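Local coordinates for protein 2-dehydro-3-deoxy-D-arabinonate dehydratase (Sulfolobus solfataricus, PDB 2Q18) that catalyses the metal-dependent dehydration of 2-dehydro-3-deoxy-D-arabinonate to 2,5-dioxopentanoate in a pentose oxidation pathway, working as a homotetramer, at residues A[2-7]-A[13-18]. Numbering follows the deposited sequence.
Sequences KLFRVV and ISYAIL
Phe4 leans across onto Tyr15, its hydrogen-bonded partner on the neighbouring strand: Tyr15 CB sits over one face of the Phe4 ring, toward the rim, 3.4 Å from Phe4 CZ. With CG lodged between the backbone N and the carbonyl carbon (chi1 63°), the Phe4 ring is swung over the second strand. The two ring planes lie 26° apart but are slid so far that they barely overlap. Val6 CG2 meets the edge of the Tyr15 ring in its plane, 3.8 Å from Tyr15 CE2, and Lys2 CB packs 3.7 Å from Ile17 CG2. These strands form the N-terminal antiparallel beta hairpin, its register fixed by paired backbone bonds at Lys2–Ile17, Phe4–Tyr15 and Val6–Ile13; Tyr15 N to Phe4 O (2.9 Å) is almost straight at 178°. On the other side of the sheet from Phe4 and Tyr15, the aliphatic part of Arg5 runs beside Ser14, with Arg5 CG 3.6 Å from Ser14 OG, while the Arg5 guanidinium forms a salt bridge with Asp72 and its NE hydrogen-bonds Lys69 O. Beyond the hairpin, Tyr53 and Leu56 of helix 53-59 pack against Phe4, and Tyr15 OH hydrogen-bonds Asp46 of a second subunit. Cutting Phe4 back to an alanine would probably open a gap over Tyr15 CB and leave Tyr53 and Leu56 without the ring they pack on.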
loop_
_atom_site.group_PDB
_atom_site.type_symbol
_atom_site.label_atom_id
_atom_site.label_comp_id
_atom_site.label_asym_id
_atom_site.label_seq_id
_atom_site.Cartn_x
_atom_site.Cartn_y
_atom_site.Cartn_z
ATOM N N LYS A 2 3.339 15.580 25.691
ATOM C CA LYS A 2 3.804 14.250 26.069
ATOM C C LYS A 2 3.023 13.209 25.277
ATOM O O LYS A 2 1.805 13.082 25.404
ATOM C CB LYS A 2 3.697 14.024 27.581
ATOM C CG LYS A 2 4.484 15.042 28.393
ATOM C CD LYS A 2 4.461 14.752 29.880
ATOM C CE LYS A 2 5.251 15.822 30.626
ATOM N NZ LYS A 2 5.294 15.572 32.089
ATOM N N LEU A 3 3.753 12.471 24.453
ATOM C CA LEU A 3 3.161 11.597 23.460
ATOM C C LEU A 3 3.163 10.145 23.926
ATOM O O LEU A 3 4.186 9.634 24.381
ATOM C CB LEU A 3 3.944 11.758 22.154
ATOM C CG LEU A 3 3.580 10.987 20.894
ATOM C CD1 LEU A 3 3.873 11.858 19.679
ATOM C CD2 LEU A 3 4.394 9.704 20.841
ATOM N N PHE A 4 2.012 9.493 23.814
ATOM C CA PHE A 4 1.913 8.063 24.082
ATOM C C PHE A 4 1.135 7.347 22.983
ATOM O O PHE A 4 0.522 7.986 22.126
ATOM C CB PHE A 4 1.346 7.774 25.490
ATOM C CG PHE A 4 -0.071 8.257 25.720
ATOM C CD1 PHE A 4 -0.332 9.592 26.026
ATOM C CD2 PHE A 4 -1.136 7.358 25.687
ATOM C CE1 PHE A 4 -1.636 10.037 26.261
ATOM C CE2 PHE A 4 -2.445 7.788 25.927
ATOM C CZ PHE A 4 -2.695 9.130 26.213
ATOM N N ARG A 5 1.183 6.020 23.001
ATOM C CA ARG A 5 0.521 5.220 21.982
ATOM C C ARG A 5 -0.110 3.992 22.619
ATOM O O ARG A 5 0.454 3.392 23.545
ATOM C CB ARG A 5 1.515 4.819 20.880
ATOM C CG ARG A 5 0.885 4.185 19.628
ATOM C CD ARG A 5 1.924 3.957 18.524
ATOM N NE ARG A 5 2.986 3.043 18.944
ATOM C CZ ARG A 5 3.782 2.375 18.116
ATOM N NH1 ARG A 5 3.652 2.509 16.801
ATOM N NH2 ARG A 5 4.714 1.569 18.604
ATOM N N VAL A 6 -1.294 3.641 22.129
ATOM C CA VAL A 6 -1.981 2.429 22.550
ATOM C C VAL A 6 -2.156 1.499 21.361
ATOM O O VAL A 6 -2.169 1.944 20.206
ATOM C CB VAL A 6 -3.378 2.723 23.196
ATOM C CG1 VAL A 6 -3.250 3.731 24.337
ATOM C CG2 VAL A 6 -4.391 3.214 22.150
ATOM N N VAL A 7 -2.272 0.208 21.650
ATOM C CA VAL A 7 -2.692 -0.770 20.659
ATOM C C VAL A 7 -4.136 -1.168 20.992
ATOM O O VAL A 7 -4.483 -1.383 22.159
ATOM C CB VAL A 7 -1.711 -1.985 20.567
ATOM C CG1 VAL A 7 -1.629 -2.755 21.893
ATOM C CG2 VAL A 7 -2.085 -2.915 19.411
ATOM N N ILE A 13 -3.236 3.747 18.017
ATOM C CA ILE A 13 -3.698 5.129 18.093
ATOM C C ILE A 13 -2.712 5.914 18.951
ATOM O O ILE A 13 -2.344 5.478 20.052
ATOM C CB ILE A 13 -5.129 5.267 18.675
ATOM C CG1 ILE A 13 -6.125 4.383 17.913
ATOM C CG2 ILE A 13 -5.585 6.737 18.628
ATOM C CD1 ILE A 13 -7.497 4.263 18.582
ATOM N N SER A 14 -2.275 7.061 18.438
ATOM C CA SER A 14 -1.383 7.938 19.179
ATOM C C SER A 14 -2.135 9.092 19.819
ATOM O O SER A 14 -3.084 9.630 19.242
ATOM C CB SER A 14 -0.269 8.469 18.277
ATOM O OG SER A 14 0.693 7.459 18.039
ATOM N N TYR A 15 -1.700 9.459 21.019
ATOM C CA TYR A 15 -2.287 10.560 21.758
ATOM C C TYR A 15 -1.189 11.444 22.314
ATOM O O TYR A 15 -0.068 10.988 22.556
ATOM C CB TYR A 15 -3.142 10.053 22.923
ATOM C CG TYR A 15 -4.289 9.149 22.551
ATOM C CD1 TYR A 15 -5.525 9.676 22.179
ATOM C CD2 TYR A 15 -4.149 7.762 22.599
ATOM C CE1 TYR A 15 -6.592 8.842 21.850
ATOM C CE2 TYR A 15 -5.201 6.925 22.272
ATOM C CZ TYR A 15 -6.422 7.471 21.902
ATOM O OH TYR A 15 -7.469 6.637 21.571
ATOM N N ALA A 16 -1.523 12.713 22.513
ATOM C CA ALA A 16 -0.635 13.653 23.172
ATOM C C ALA A 16 -1.356 14.250 24.373
ATOM O O ALA A 16 -2.512 14.670 24.263
ATOM C CB ALA A 16 -0.220 14.745 22.214
ATOM N N ILE A 17 -0.684 14.268 25.520
ATOM C CA ILE A 17 -1.204 14.998 26.673
ATOM C C ILE A 17 -0.479 16.335 26.801
ATOM O O ILE A 17 0.751 16.395 26.795
ATOM C CB ILE A 17 -1.208 14.167 28.004
ATOM C CG1 ILE A 17 -1.633 15.051 29.189
ATOM C CG2 ILE A 17 0.139 13.503 28.266
ATOM C CD1 ILE A 17 -2.314 14.304 30.333
ATOM N N LEU A 18 -1.268 17.404 26.873
ATOM C CA LEU A 18 -0.755 18.759 27.030
ATOM C C LEU A 18 -0.582 19.097 28.511
ATOM O O LEU A 18 -1.113 18.396 29.380
ATOM C CB LEU A 18 -1.698 19.753 26.350
ATOM C CG LEU A 18 -1.544 20.045 24.849
ATOM C CD1 LEU A 18 -1.135 18.831 24.001
ATOM C CD2 LEU A 18 -2.824 20.667 24.312
#